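Local coordinates for phosphate-binding protein (Xanthomonas axonopodis pv. citri, PDB 5UB3) that probably serves as a periplasmic binding protein that senses a solute and signals to a partner diguanylate cyclase, and here binds a chloride ion, at residues H80-T85 with E214-G219; S53-G58 with R76-P81; I139-L144 with A156-V161; G113-L118 with D149-G154; H17-K22 with L245-D250. All blocks are in the same frame, centred on the assembly; numbering follows the deposited sequence.

Contact 1 (H80-T85 with E214-G219); sequences HPLLMT and EMVRTG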
# COMPACT_ATOMS: atom_id res chain seq x y z
N HIS A 80 5.93 -11.33 -8.49
CA HIS A 80 5.22 -10.90 -9.70
C HIS A 80 3.73 -10.97 -9.43
O HIS A 80 3.30 -11.72 -8.57
CB HIS A 80 5.63 -11.74 -10.92
CG HIS A 80 5.42 -13.21 -10.72
ND1 HIS A 80 6.35 -14.00 -10.07
CD2 HIS A 80 4.42 -14.04 -11.09
CE1 HIS A 80 5.91 -15.24 -9.99
NE2 HIS A 80 4.75 -15.29 -10.61
N PRO A 81 2.94 -10.20 -10.19
CA PRO A 81 1.50 -10.18 -9.92
C PRO A 81 0.77 -11.49 -10.22
O PRO A 81 1.08 -12.13 -11.21
CB PRO A 81 0.99 -9.05 -10.82
CG PRO A 81 2.20 -8.21 -11.13
CD PRO A 81 3.37 -9.12 -11.10
N LEU A 82 -0.17 -11.87 -9.37
CA LEU A 82 -1.00 -13.04 -9.55
C LEU A 82 -2.39 -12.61 -10.00
O LEU A 82 -2.90 -13.16 -10.98
CB LEU A 82 -1.15 -13.75 -8.22
CG LEU A 82 -1.95 -15.06 -8.26
CD1 LEU A 82 -1.04 -16.16 -8.67
CD2 LEU A 82 -2.54 -15.33 -6.89
N LEU A 83 -2.99 -11.70 -9.23
CA LEU A 83 -4.38 -11.23 -9.39
C LEU A 83 -4.45 -9.78 -9.01
O LEU A 83 -3.71 -9.35 -8.15
CB LEU A 83 -5.35 -12.00 -8.46
CG LEU A 83 -5.66 -13.44 -8.84
CD1 LEU A 83 -6.43 -14.15 -7.76
CD2 LEU A 83 -6.36 -13.47 -10.20
N MET A 84 -5.29 -8.99 -9.67
CA MET A 84 -5.61 -7.65 -9.20
C MET A 84 -6.69 -7.80 -8.15
O MET A 84 -7.56 -8.65 -8.25
CB MET A 84 -6.08 -6.72 -10.33
CG MET A 84 -5.10 -6.55 -11.44
SD MET A 84 -3.47 -5.98 -10.95
CE MET A 84 -3.92 -4.37 -10.24
N THR A 85 -6.61 -6.97 -7.11
CA THR A 85 -7.41 -7.12 -5.92
C THR A 85 -8.26 -5.88 -5.73
O THR A 85 -7.78 -4.74 -5.83
CB THR A 85 -6.53 -7.41 -4.69
OG1 THR A 85 -5.70 -8.51 -5.03
CG2 THR A 85 -7.31 -7.68 -3.44
N GLU A 214 -2.42 -9.18 -5.55
CA GLU A 214 -1.81 -10.36 -4.98
C GLU A 214 -0.52 -10.64 -5.72
O GLU A 214 -0.49 -10.74 -6.96
CB GLU A 214 -2.80 -11.57 -5.16
CG GLU A 214 -4.17 -11.27 -4.58
CD GLU A 214 -4.07 -10.79 -3.15
OE1 GLU A 214 -3.49 -11.55 -2.36
OE2 GLU A 214 -4.55 -9.67 -2.82
N MET A 215 0.56 -10.80 -4.97
CA MET A 215 1.85 -11.10 -5.55
C MET A 215 2.30 -12.45 -5.06
O MET A 215 2.03 -12.84 -3.92
CB MET A 215 2.90 -10.09 -5.16
CG MET A 215 2.55 -8.64 -5.39
SD MET A 215 2.62 -8.15 -7.13
CE MET A 215 4.36 -8.09 -7.43
N VAL A 216 3.02 -13.14 -5.93
CA VAL A 216 3.65 -14.38 -5.53
C VAL A 216 5.09 -14.34 -5.84
O VAL A 216 5.57 -13.68 -6.79
CB VAL A 216 3.05 -15.66 -6.14
CG1 VAL A 216 1.63 -15.89 -5.63
CG2 VAL A 216 3.16 -15.64 -7.66
N ARG A 217 5.84 -15.11 -5.07
CA ARG A 217 7.25 -15.04 -5.17
C ARG A 217 7.76 -15.58 -6.49
O ARG A 217 7.26 -16.55 -7.04
CB ARG A 217 7.92 -15.77 -4.03
CG ARG A 217 7.79 -17.27 -4.07
CD ARG A 217 8.73 -17.83 -3.03
NE ARG A 217 8.56 -19.25 -2.96
CZ ARG A 217 9.21 -20.13 -3.72
NH1 ARG A 217 10.11 -19.77 -4.64
NH2 ARG A 217 8.95 -21.40 -3.57
N THR A 218 8.86 -14.96 -6.89
CA THR A 218 9.74 -15.47 -7.92
C THR A 218 10.05 -16.91 -7.61
O THR A 218 10.40 -17.28 -6.46
CB THR A 218 11.05 -14.72 -7.87
OG1 THR A 218 10.82 -13.33 -8.07
CG2 THR A 218 12.09 -15.28 -8.93
N GLY A 219 9.91 -17.73 -8.62
CA GLY A 219 10.18 -19.16 -8.45
C GLY A 219 9.14 -20.06 -7.78
O GLY A 219 9.36 -21.29 -7.66
O HOH W 1 8.78 -12.85 -9.66
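Glu214 OE2 is held by two hydroxyls: Thr85 OG1 donates to its anti lone pair at 2.7 Å, and Ser64 OG makes a second hydrogen bond. Trp62 NE1 binds the other oxygen, OE1, which fixes the buried carboxylate at both oxygens. The chain bends at chi2 (-52°), which turns CD back toward Thr85; the two side chains cross at about a right angle. Along the backbone, Leu82 N bonds to Glu214 O at 2.7 Å and Glu214 N to Leu83 O at 2.9 Å. Leu82 and Leu83 thus both face Glu214, a classic beta bulge in the antiparallel pairing of strands 79-87 and 209-217. Beyond the bulge, His80 and Val216 form a hydrogen-bonded pair with two mutual N-H...O bonds. The His80 ring lies with Val216 O over one face, and its NE2 approaches Val216 CG2 at 3.4 Å while bonding to Glu225. A water lies 2.7 Å from His80 ND1, in the ring plane, and donates to Thr218 OG1, which itself bonds to Gly77 O. Met215 lies side by side with Pro81, its SD 3.6 Å from Pro81 CA and its CE 3.9 Å from Pro81 CD; Ala70 and Met71 of helix 67-75 touch it too.

Contact 2 (S53-G58 with R76-P81); sequences SYLRRG and RGSAHP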
# COMPACT_ATOMS: atom_id res chain seq x y z
N SER A 53 13.53 -9.72 0.77
CA SER A 53 14.46 -10.77 1.19
C SER A 53 13.78 -12.12 1.48
O SER A 53 14.24 -13.16 0.98
CB SER A 53 15.25 -10.28 2.42
OG SER A 53 16.19 -11.26 2.78
N TYR A 54 12.69 -12.09 2.23
CA TYR A 54 11.89 -13.30 2.44
C TYR A 54 11.42 -13.93 1.16
O TYR A 54 11.52 -15.15 0.97
CB TYR A 54 10.63 -13.03 3.28
CG TYR A 54 10.83 -12.78 4.72
CD1 TYR A 54 11.96 -13.22 5.40
CD2 TYR A 54 9.85 -12.12 5.44
CE1 TYR A 54 12.11 -13.01 6.76
CE2 TYR A 54 10.00 -11.89 6.78
CZ TYR A 54 11.14 -12.35 7.44
OH TYR A 54 11.30 -12.14 8.77
N LEU A 55 10.86 -13.10 0.29
CA LEU A 55 10.34 -13.61 -0.98
C LEU A 55 11.43 -14.27 -1.78
O LEU A 55 11.28 -15.40 -2.17
CB LEU A 55 9.70 -12.48 -1.78
CG LEU A 55 8.32 -12.08 -1.22
CD1 LEU A 55 7.97 -10.73 -1.83
CD2 LEU A 55 7.24 -13.12 -1.58
N ARG A 56 12.55 -13.55 -1.95
CA ARG A 56 13.72 -14.04 -2.72
C ARG A 56 14.25 -15.34 -2.10
O ARG A 56 14.61 -16.25 -2.81
CB ARG A 56 14.81 -12.98 -2.81
CG ARG A 56 16.09 -13.50 -3.44
CD ARG A 56 17.01 -12.38 -3.84
NE ARG A 56 17.32 -11.55 -2.65
CZ ARG A 56 16.73 -10.41 -2.33
NH1 ARG A 56 15.82 -9.89 -3.12
NH2 ARG A 56 17.07 -9.76 -1.19
N ARG A 57 14.23 -15.45 -0.78
CA ARG A 57 14.70 -16.68 -0.14
C ARG A 57 13.64 -17.78 -0.02
O ARG A 57 13.94 -18.83 0.53
CB ARG A 57 15.31 -16.34 1.21
CG ARG A 57 16.61 -15.55 1.08
CD ARG A 57 17.18 -15.32 2.45
NE ARG A 57 16.51 -14.21 3.11
CZ ARG A 57 15.95 -14.24 4.30
NH1 ARG A 57 15.91 -15.36 5.01
NH2 ARG A 57 15.39 -13.14 4.78
N GLY A 58 12.45 -17.56 -0.55
CA GLY A 58 11.37 -18.59 -0.46
C GLY A 58 10.73 -18.73 0.91
O GLY A 58 10.13 -19.73 1.19
N ARG A 76 12.68 -5.27 -7.02
CA ARG A 76 13.74 -6.04 -6.43
C ARG A 76 13.78 -7.48 -6.95
O ARG A 76 14.61 -8.22 -6.53
CB ARG A 76 13.66 -6.00 -4.91
CG ARG A 76 13.84 -4.60 -4.35
CD ARG A 76 13.66 -4.63 -2.86
NE ARG A 76 14.18 -3.42 -2.26
CZ ARG A 76 13.48 -2.33 -1.97
NH1 ARG A 76 12.17 -2.25 -2.21
NH2 ARG A 76 14.10 -1.31 -1.41
N GLY A 77 12.92 -7.87 -7.88
CA GLY A 77 13.03 -9.20 -8.51
C GLY A 77 12.48 -10.37 -7.70
O GLY A 77 12.72 -11.53 -8.04
N SER A 78 11.72 -10.06 -6.65
CA SER A 78 11.36 -11.05 -5.68
C SER A 78 9.88 -11.56 -5.78
O SER A 78 9.53 -12.60 -5.20
CB SER A 78 11.70 -10.48 -4.32
OG SER A 78 10.86 -9.41 -3.96
N ALA A 79 9.07 -10.93 -6.62
CA ALA A 79 7.68 -11.27 -6.78
C ALA A 79 7.04 -10.72 -8.08
O ALA A 79 7.51 -9.74 -8.67
CB ALA A 79 6.93 -10.77 -5.60
N HIS A 80 5.93 -11.33 -8.49
CA HIS A 80 5.22 -10.90 -9.70
C HIS A 80 3.73 -10.97 -9.43
O HIS A 80 3.30 -11.72 -8.57
CB HIS A 80 5.63 -11.74 -10.92
CG HIS A 80 5.42 -13.21 -10.72
ND1 HIS A 80 6.35 -14.00 -10.07
CD2 HIS A 80 4.42 -14.04 -11.09
CE1 HIS A 80 5.91 -15.24 -9.99
NE2 HIS A 80 4.75 -15.29 -10.61
N PRO A 81 2.94 -10.20 -10.19
CA PRO A 81 1.50 -10.18 -9.92
C PRO A 81 0.77 -11.49 -10.22
O PRO A 81 1.08 -12.13 -11.21
CB PRO A 81 0.99 -9.05 -10.82
CG PRO A 81 2.20 -8.21 -11.13
CD PRO A 81 3.37 -9.12 -11.10
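Leu55 overlaps Ser78 and Ala79 with two parts of its side chain: CB lies 3.8 Å from Ser78 CB and 3.4 Å from Ser78 O, while CD1 reaches Ala79 CB at 3.9 Å. The contact joins the C-terminal end of helix 48-56 to the turn between helix 67-75 and strand 79-87, and both helices finish in Schellman motifs, with Gly58 and Gly77 taking up positive phi. Gly58 N bonds back to Leu55 O, so the residue whose side chain carries the contact also holds the helix end through its carbonyl. Leu73 of helix 67-75 and Arg217 of strand 209-217 add to the surroundings of Leu55. The Ser78 hydroxyl spends its hydrogen bonds on Leu73 O and, weakly, Ser52 OG, and touches Leu55 CD1 at 3.8 Å. With chi1 at 70°, OG sits between the backbone N and the carbonyl carbon of its own residue, and it meets Leu55 by van der Waals contact alone. Arg56 borders this apolar patch on a more exposed side. Its chain bends at chi3, and NH1 bonds to Ser52 OG but stays 4.0 Å from Arg76 O, with no hydrogen bond between them. The backbone of the same residue comes as near to the turn: Arg56 N lies 4.0 Å from Ser78 CB.

Contact 3 (I139-L144 with A156-V161); sequences IACDVL and AGYLMV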
# COMPACT_ATOMS: atom_id res chain seq x y z
N ILE A 139 8.83 19.88 -7.35
CA ILE A 139 8.75 20.41 -6.01
C ILE A 139 9.76 19.61 -5.17
O ILE A 139 9.53 18.41 -4.83
CB ILE A 139 7.35 20.27 -5.42
CG1 ILE A 139 6.39 21.18 -6.19
CG2 ILE A 139 7.35 20.58 -3.95
CD1 ILE A 139 4.95 20.99 -5.82
N ALA A 140 10.86 20.25 -4.81
CA ALA A 140 11.86 19.59 -4.00
C ALA A 140 11.28 19.29 -2.61
O ALA A 140 10.50 20.07 -2.05
CB ALA A 140 13.10 20.45 -3.90
N CYS A 141 11.64 18.13 -2.09
CA CYS A 141 11.11 17.73 -0.82
C CYS A 141 12.14 16.94 -0.07
O CYS A 141 12.29 15.75 -0.28
CB CYS A 141 9.82 16.95 -1.03
SG CYS A 141 8.87 16.82 0.54
N ASP A 142 12.90 17.64 0.79
CA ASP A 142 13.98 17.08 1.50
C ASP A 142 13.51 16.38 2.73
O ASP A 142 12.52 16.81 3.36
CB ASP A 142 14.96 18.18 1.92
CG ASP A 142 15.51 18.97 0.71
OD1 ASP A 142 16.04 18.33 -0.19
OD2 ASP A 142 15.43 20.20 0.73
N VAL A 143 14.19 15.31 3.13
CA VAL A 143 13.81 14.66 4.38
C VAL A 143 14.11 15.60 5.54
O VAL A 143 15.20 16.19 5.59
CB VAL A 143 14.39 13.25 4.57
CG1 VAL A 143 15.89 13.26 4.78
CG2 VAL A 143 13.72 12.58 5.76
N LEU A 144 13.14 15.77 6.45
CA LEU A 144 13.38 16.52 7.67
C LEU A 144 13.58 15.57 8.84
O LEU A 144 12.96 14.54 8.94
CB LEU A 144 12.28 17.49 7.93
CG LEU A 144 12.04 18.50 6.80
CD1 LEU A 144 10.79 19.32 7.19
CD2 LEU A 144 13.23 19.40 6.50
N ALA A 156 10.02 22.06 -0.22
CA ALA A 156 9.29 21.43 0.84
C ALA A 156 10.24 20.52 1.62
O ALA A 156 11.45 20.32 1.28
CB ALA A 156 8.16 20.63 0.28
N GLY A 157 9.70 19.96 2.69
CA GLY A 157 10.35 18.94 3.45
C GLY A 157 9.32 17.97 3.97
O GLY A 157 8.13 18.35 4.18
N TYR A 158 9.73 16.74 4.18
CA TYR A 158 8.81 15.74 4.69
C TYR A 158 9.27 15.16 5.97
O TYR A 158 10.48 15.07 6.23
CB TYR A 158 8.49 14.66 3.68
CG TYR A 158 9.58 13.69 3.39
CD1 TYR A 158 10.56 14.00 2.51
CD2 TYR A 158 9.61 12.44 4.00
CE1 TYR A 158 11.56 13.11 2.24
CE2 TYR A 158 10.59 11.54 3.71
CZ TYR A 158 11.56 11.88 2.83
OH TYR A 158 12.57 11.04 2.51
N LEU A 159 8.28 14.77 6.76
CA LEU A 159 8.50 14.06 8.00
C LEU A 159 7.73 12.74 7.97
O LEU A 159 6.51 12.73 7.72
CB LEU A 159 7.99 14.89 9.14
CG LEU A 159 8.82 16.12 9.39
CD1 LEU A 159 8.02 17.16 10.12
CD2 LEU A 159 10.04 15.69 10.18
N MET A 160 8.42 11.67 8.29
CA MET A 160 7.78 10.35 8.43
C MET A 160 7.19 10.26 9.82
O MET A 160 7.93 10.29 10.78
CB MET A 160 8.77 9.23 8.23
CG MET A 160 9.56 9.36 6.95
SD MET A 160 8.52 9.07 5.51
CE MET A 160 9.29 7.52 5.03
N VAL A 161 5.88 10.10 9.88
CA VAL A 161 5.16 9.97 11.15
C VAL A 161 4.58 8.54 11.38
O VAL A 161 3.92 8.29 12.39
CB VAL A 161 4.10 11.06 11.26
CG1 VAL A 161 4.71 12.44 11.05
CG2 VAL A 161 2.96 10.86 10.27
O HOH W 2 13.78 21.56 2.23
O HOH W 3 11.38 12.30 8.66
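A parallel strand pair, 141-143 with 156-160, sets Cys141 beside Ala156, Asp142 beside Gly157 and Val143 beside Tyr158. Their backbone ladder runs through Ala156 N to Ala140 O, Asp142 N to Ala156 O, Tyr158 N to Asp142 O and Leu144 N to Tyr158 O. The Asp142 donor stands above the plane of the Ala156 carbonyl, and that oxygen also accepts from a water shared with Asp142 OD2. Tyr158 has CG between its backbone N and carbonyl carbon (chi1 72°), and the ring lies against Val143. Val143 CG2 makes a CH-pi contact over a face of this ring, 4.1 Å from the centroid, and Val143 CB touches Tyr158 OH at 3.5 Å. Cys141 SG makes a sulfur-aromatic contact at the ring edge, 5.1 Å from the centroid, and packs on Tyr158 CB at 3.8 Å. Leu144 CG rests 3.8 Å from Gly157 CA, an approach that depends on the glycine, since a CB there would clash with Leu144 CG. Leu144 CB meets Leu159 CD2 at 3.6 Å. Leu134 of helix 124-136 touches Ile139 and Cys141, Met131 of the same helix touches Tyr158, and strand 115-118 hydrogen-bonds to Gly157 and Leu159.

Contact 4 (G113-L118 with D149-G154); sequences GHTLAL and DTPARG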
# COMPACT_ATOMS: atom_id res chain seq x y z
N GLY A 113 8.42 25.70 0.80
CA GLY A 113 8.48 26.28 2.14
C GLY A 113 7.79 25.59 3.28
O GLY A 113 7.90 26.03 4.39
N HIS A 114 7.08 24.49 3.04
CA HIS A 114 6.23 23.88 4.03
C HIS A 114 6.58 22.42 4.23
O HIS A 114 7.38 21.86 3.50
CB HIS A 114 4.78 24.03 3.61
CG HIS A 114 4.30 25.43 3.74
ND1 HIS A 114 4.17 26.26 2.66
CD2 HIS A 114 4.02 26.18 4.83
CE1 HIS A 114 3.79 27.46 3.07
NE2 HIS A 114 3.69 27.43 4.38
N THR A 115 5.95 21.82 5.22
CA THR A 115 6.28 20.48 5.61
C THR A 115 5.11 19.53 5.28
O THR A 115 3.95 19.89 5.32
CB THR A 115 6.67 20.42 7.11
OG1 THR A 115 5.57 20.87 7.86
CG2 THR A 115 7.81 21.31 7.39
N LEU A 116 5.48 18.32 4.95
CA LEU A 116 4.54 17.29 4.57
C LEU A 116 4.75 16.06 5.46
O LEU A 116 5.84 15.60 5.56
CB LEU A 116 4.85 16.91 3.14
CG LEU A 116 4.15 15.72 2.52
CD1 LEU A 116 2.66 15.95 2.32
CD2 LEU A 116 4.79 15.47 1.18
N ALA A 117 3.67 15.51 6.00
CA ALA A 117 3.63 14.29 6.75
C ALA A 117 3.41 13.12 5.82
O ALA A 117 2.37 13.06 5.17
CB ALA A 117 2.47 14.33 7.77
N LEU A 118 4.35 12.20 5.81
CA LEU A 118 4.23 10.95 5.08
C LEU A 118 4.28 9.79 6.02
O LEU A 118 4.56 9.93 7.20
CB LEU A 118 5.38 10.88 4.12
CG LEU A 118 5.34 12.04 3.11
CD1 LEU A 118 6.48 11.90 2.10
CD2 LEU A 118 4.03 12.03 2.37
N ASP A 149 12.76 20.62 12.62
CA ASP A 149 13.60 20.85 11.46
C ASP A 149 12.74 21.58 10.45
O ASP A 149 11.51 21.42 10.44
CB ASP A 149 14.11 19.51 10.92
CG ASP A 149 15.22 19.64 9.89
OD1 ASP A 149 15.77 20.72 9.67
OD2 ASP A 149 15.55 18.60 9.27
N THR A 150 13.35 22.40 9.61
CA THR A 150 12.59 23.21 8.67
C THR A 150 13.12 23.01 7.26
O THR A 150 14.32 22.74 7.08
CB THR A 150 12.69 24.67 9.05
OG1 THR A 150 14.06 24.99 9.20
CG2 THR A 150 11.97 24.88 10.37
N PRO A 151 12.22 23.14 6.27
CA PRO A 151 12.61 23.03 4.90
C PRO A 151 13.49 24.20 4.46
O PRO A 151 13.48 25.24 5.08
CB PRO A 151 11.27 23.02 4.17
CG PRO A 151 10.38 23.84 5.00
CD PRO A 151 10.82 23.55 6.41
N ALA A 152 14.29 23.97 3.44
CA ALA A 152 15.01 25.07 2.80
C ALA A 152 13.92 25.99 2.22
O ALA A 152 12.82 25.53 1.88
CB ALA A 152 15.90 24.52 1.68
N ARG A 153 14.16 27.28 2.14
CA ARG A 153 13.15 28.08 1.44
C ARG A 153 13.28 27.79 -0.07
O ARG A 153 14.37 27.49 -0.57
CB ARG A 153 13.17 29.55 1.82
CG ARG A 153 14.45 30.30 1.52
CD ARG A 153 14.44 31.60 2.31
NE ARG A 153 14.82 31.32 3.69
CZ ARG A 153 14.16 31.65 4.80
NH1 ARG A 153 13.00 32.33 4.78
NH2 ARG A 153 14.69 31.30 5.98
N GLY A 154 12.15 27.74 -0.74
CA GLY A 154 12.09 27.28 -2.08
C GLY A 154 11.79 25.80 -2.12
O GLY A 154 11.39 25.30 -3.16
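Thr115 meets Pro151 through its methyl: chi1 of 60° sets OG1 between the backbone N and the carbonyl carbon, which leaves CG2 anti to the carbonyl carbon and 3.9 Å from Pro151 CD. The two side chains cross at about a right angle. Pro151 CG, in a C-gamma endo ring, lies 3.4 Å from Gly113 O and 3.6 Å from Gly113 C. It also lies 3.9 Å from His114 O, so one ring carbon, Pro151 CG, touches two successive carbonyl oxygens. Gly113 comes just before the strand, with a backbone shape at which a CB would be jammed against the preceding carbonyl O. Pro151 belongs to the irregular loop that follows strand 141-143 and returns to strand 156-160, and it packs this loop at the surface onto the start of strand 115-118, which pairs in parallel with 156-160. Polar links lie beside the contact: Gly113 has a backbone bond with Ser155, Arg112 NH1 binds Gly154 O, and Asp177 OD2 accepts from Thr115 N. Between 113-118 and 149-154 no hydrogen bond forms, so the fit depends on van der Waals contact of proline methylenes with a threonine methyl and backbone carbonyls, the directional links being made with flanking residues.

Contact 5 (H17-K22 with L245-D250); sequences HYEQLK and LKRFFD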
# COMPACT_ATOMS: atom_id res chain seq x y z
N HIS A 17 -2.40 -7.58 12.22
CA HIS A 17 -2.62 -8.01 10.83
C HIS A 17 -2.67 -9.51 10.69
O HIS A 17 -3.19 -9.99 9.70
CB HIS A 17 -1.59 -7.38 9.89
CG HIS A 17 -1.69 -5.88 9.87
ND1 HIS A 17 -2.81 -5.23 9.37
CD2 HIS A 17 -0.89 -4.92 10.36
CE1 HIS A 17 -2.65 -3.93 9.52
NE2 HIS A 17 -1.50 -3.71 10.14
N TYR A 18 -2.10 -10.24 11.65
CA TYR A 18 -2.19 -11.70 11.66
C TYR A 18 -3.59 -12.16 11.40
O TYR A 18 -3.82 -13.01 10.54
CB TYR A 18 -1.76 -12.25 12.98
CG TYR A 18 -1.74 -13.76 13.03
CD1 TYR A 18 -0.61 -14.48 12.64
CD2 TYR A 18 -2.84 -14.45 13.46
CE1 TYR A 18 -0.61 -15.87 12.66
CE2 TYR A 18 -2.88 -15.83 13.46
CZ TYR A 18 -1.77 -16.51 13.12
OH TYR A 18 -1.85 -17.85 13.20
N GLU A 19 -4.53 -11.57 12.14
CA GLU A 19 -5.96 -11.93 12.08
C GLU A 19 -6.62 -11.69 10.74
O GLU A 19 -7.64 -12.24 10.44
CB GLU A 19 -6.74 -11.09 13.09
CG GLU A 19 -6.30 -11.23 14.56
CD GLU A 19 -6.97 -10.17 15.41
OE1 GLU A 19 -6.86 -8.95 15.10
OE2 GLU A 19 -7.67 -10.54 16.36
N GLN A 20 -6.07 -10.75 9.98
CA GLN A 20 -6.53 -10.42 8.65
C GLN A 20 -6.14 -11.46 7.58
O GLN A 20 -6.84 -11.66 6.60
CB GLN A 20 -6.00 -9.01 8.32
CG GLN A 20 -6.53 -7.98 9.32
CD GLN A 20 -6.79 -6.62 8.72
OE1 GLN A 20 -5.87 -5.80 8.61
NE2 GLN A 20 -8.05 -6.38 8.24
N LEU A 21 -5.06 -12.20 7.84
CA LEU A 21 -4.54 -13.15 6.93
C LEU A 21 -4.93 -14.61 7.21
O LEU A 21 -5.13 -15.39 6.27
CB LEU A 21 -3.02 -13.03 6.96
CG LEU A 21 -2.49 -11.64 6.56
CD1 LEU A 21 -1.00 -11.66 6.83
CD2 LEU A 21 -2.75 -11.34 5.10
N LYS A 22 -5.02 -14.99 8.48
CA LYS A 22 -5.18 -16.41 8.82
C LYS A 22 -6.47 -17.00 8.30
O LYS A 22 -6.45 -18.09 7.72
CB LYS A 22 -5.06 -16.67 10.32
CG LYS A 22 -5.26 -18.14 10.71
CD LYS A 22 -4.18 -19.01 10.06
CE LYS A 22 -3.87 -20.33 10.78
NZ LYS A 22 -2.67 -20.97 10.16
N LEU A 245 -12.80 -13.27 3.58
CA LEU A 245 -12.45 -12.18 2.69
C LEU A 245 -12.70 -10.83 3.34
O LEU A 245 -11.96 -9.86 3.08
CB LEU A 245 -13.18 -12.31 1.38
CG LEU A 245 -12.58 -13.40 0.53
CD1 LEU A 245 -13.53 -13.73 -0.63
CD2 LEU A 245 -11.19 -12.99 0.03
N LYS A 246 -13.69 -10.77 4.23
CA LYS A 246 -14.00 -9.52 4.96
C LYS A 246 -12.80 -9.14 5.81
O LYS A 246 -12.31 -7.99 5.79
CB LYS A 246 -15.31 -9.71 5.77
CG LYS A 246 -15.67 -8.62 6.80
CD LYS A 246 -15.59 -7.19 6.26
CE LYS A 246 -16.76 -6.84 5.33
NZ LYS A 246 -18.03 -6.54 6.04
N ARG A 247 -12.26 -10.16 6.48
CA ARG A 247 -11.09 -10.01 7.34
C ARG A 247 -9.81 -9.65 6.53
O ARG A 247 -8.89 -8.98 7.03
CB ARG A 247 -10.86 -11.36 8.05
CG ARG A 247 -11.99 -11.84 9.00
CD ARG A 247 -11.99 -11.29 10.42
NE ARG A 247 -10.79 -10.57 10.80
CZ ARG A 247 -10.64 -9.88 11.94
NH1 ARG A 247 -9.50 -9.23 12.18
NH2 ARG A 247 -11.61 -9.86 12.86
N PHE A 248 -9.78 -10.13 5.29
CA PHE A 248 -8.67 -9.93 4.38
C PHE A 248 -8.78 -8.54 3.73
O PHE A 248 -8.93 -8.44 2.53
CB PHE A 248 -8.68 -11.07 3.35
CG PHE A 248 -7.39 -11.27 2.61
CD1 PHE A 248 -6.28 -11.74 3.25
CD2 PHE A 248 -7.32 -11.09 1.25
CE1 PHE A 248 -5.12 -12.01 2.54
CE2 PHE A 248 -6.17 -11.36 0.52
CZ PHE A 248 -5.05 -11.77 1.18
N PHE A 249 -8.66 -7.49 4.53
CA PHE A 249 -8.66 -6.08 4.07
C PHE A 249 -9.91 -5.76 3.29
O PHE A 249 -9.89 -4.94 2.35
CB PHE A 249 -7.43 -5.86 3.24
CG PHE A 249 -6.23 -6.51 3.83
CD1 PHE A 249 -5.78 -6.10 5.08
CD2 PHE A 249 -5.62 -7.60 3.22
CE1 PHE A 249 -4.71 -6.74 5.69
CE2 PHE A 249 -4.53 -8.22 3.81
CZ PHE A 249 -4.07 -7.78 5.05
N ASP A 250 -10.98 -6.43 3.69
CA ASP A 250 -12.30 -6.29 3.05
C ASP A 250 -12.20 -6.53 1.59
O ASP A 250 -12.60 -5.73 0.77
CB ASP A 250 -12.91 -4.95 3.38
CG ASP A 250 -14.39 -4.86 2.99
OD1 ASP A 250 -15.10 -5.85 2.91
OD2 ASP A 250 -14.82 -3.77 2.70
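Phe249 and Gln20 form the close part of this contact, whereas Glu19 and Arg247 form its looser, exposed side. The Gln20 amide and Phe249 ring cross obliquely, planes 71° apart, with Gln20 OE1 3.3 Å from Phe249 CE1. Within helix 14-28, His17 ND1 donates to a lone pair of Gln20 OE1 in the carbonyl plane at 3.2 Å, which helps set the amide's rotation, with NE2 on the side of Arg247 O, a weak bond of 3.0 Å. Leu21 CD2 touches both aromatic rings, at 3.6 Å from Phe248 CE1 and 3.8 Å from Phe249 CZ. Gln20 O lies in plane at the edge of the Phe248 ring. Phe248 is the centre of an inverse gamma turn just after helix 242-247, and Phe249 CE2 sits over one face of its ring, offset toward the rim; Trp62 and Ser64 of strand 62-66 also touch Phe248. On the exposed side, the Arg247 chain is bent at chi2 (-83°) and chi3; its NH1 lies 3.5 Å from Glu19 CB and 3.9 Å from Glu19 OE1, a long salt bridge. The contact combines van der Waals packing of Gln20, Leu21 and the two phenylalanines with one weak hydrogen bond; the long, twisted charged pair probably adds little directional hold.

In the fold
Contacts 1 and 2 adjoin, with centres 10 Å apart: both use strand 79-87, share His80 and Pro81, and are tied by Thr218 OG1 to Gly77 O (2.6 Å). Contact 5, its centre 18 Å from that of contact 1, meets it where Phe248 CZ lies 3.9 Å from Glu214 OE1, so the residue following helix 242-247 packs beside the buried acid. Contacts 3 and 4 have centres only 6 Å apart and interlock through strands 115-118 and 156-160. They lie across the chain's centre from contacts 1 and 5, with centres about 32 to 37 Å away, consistent with the two lobes of a periplasmic binding protein.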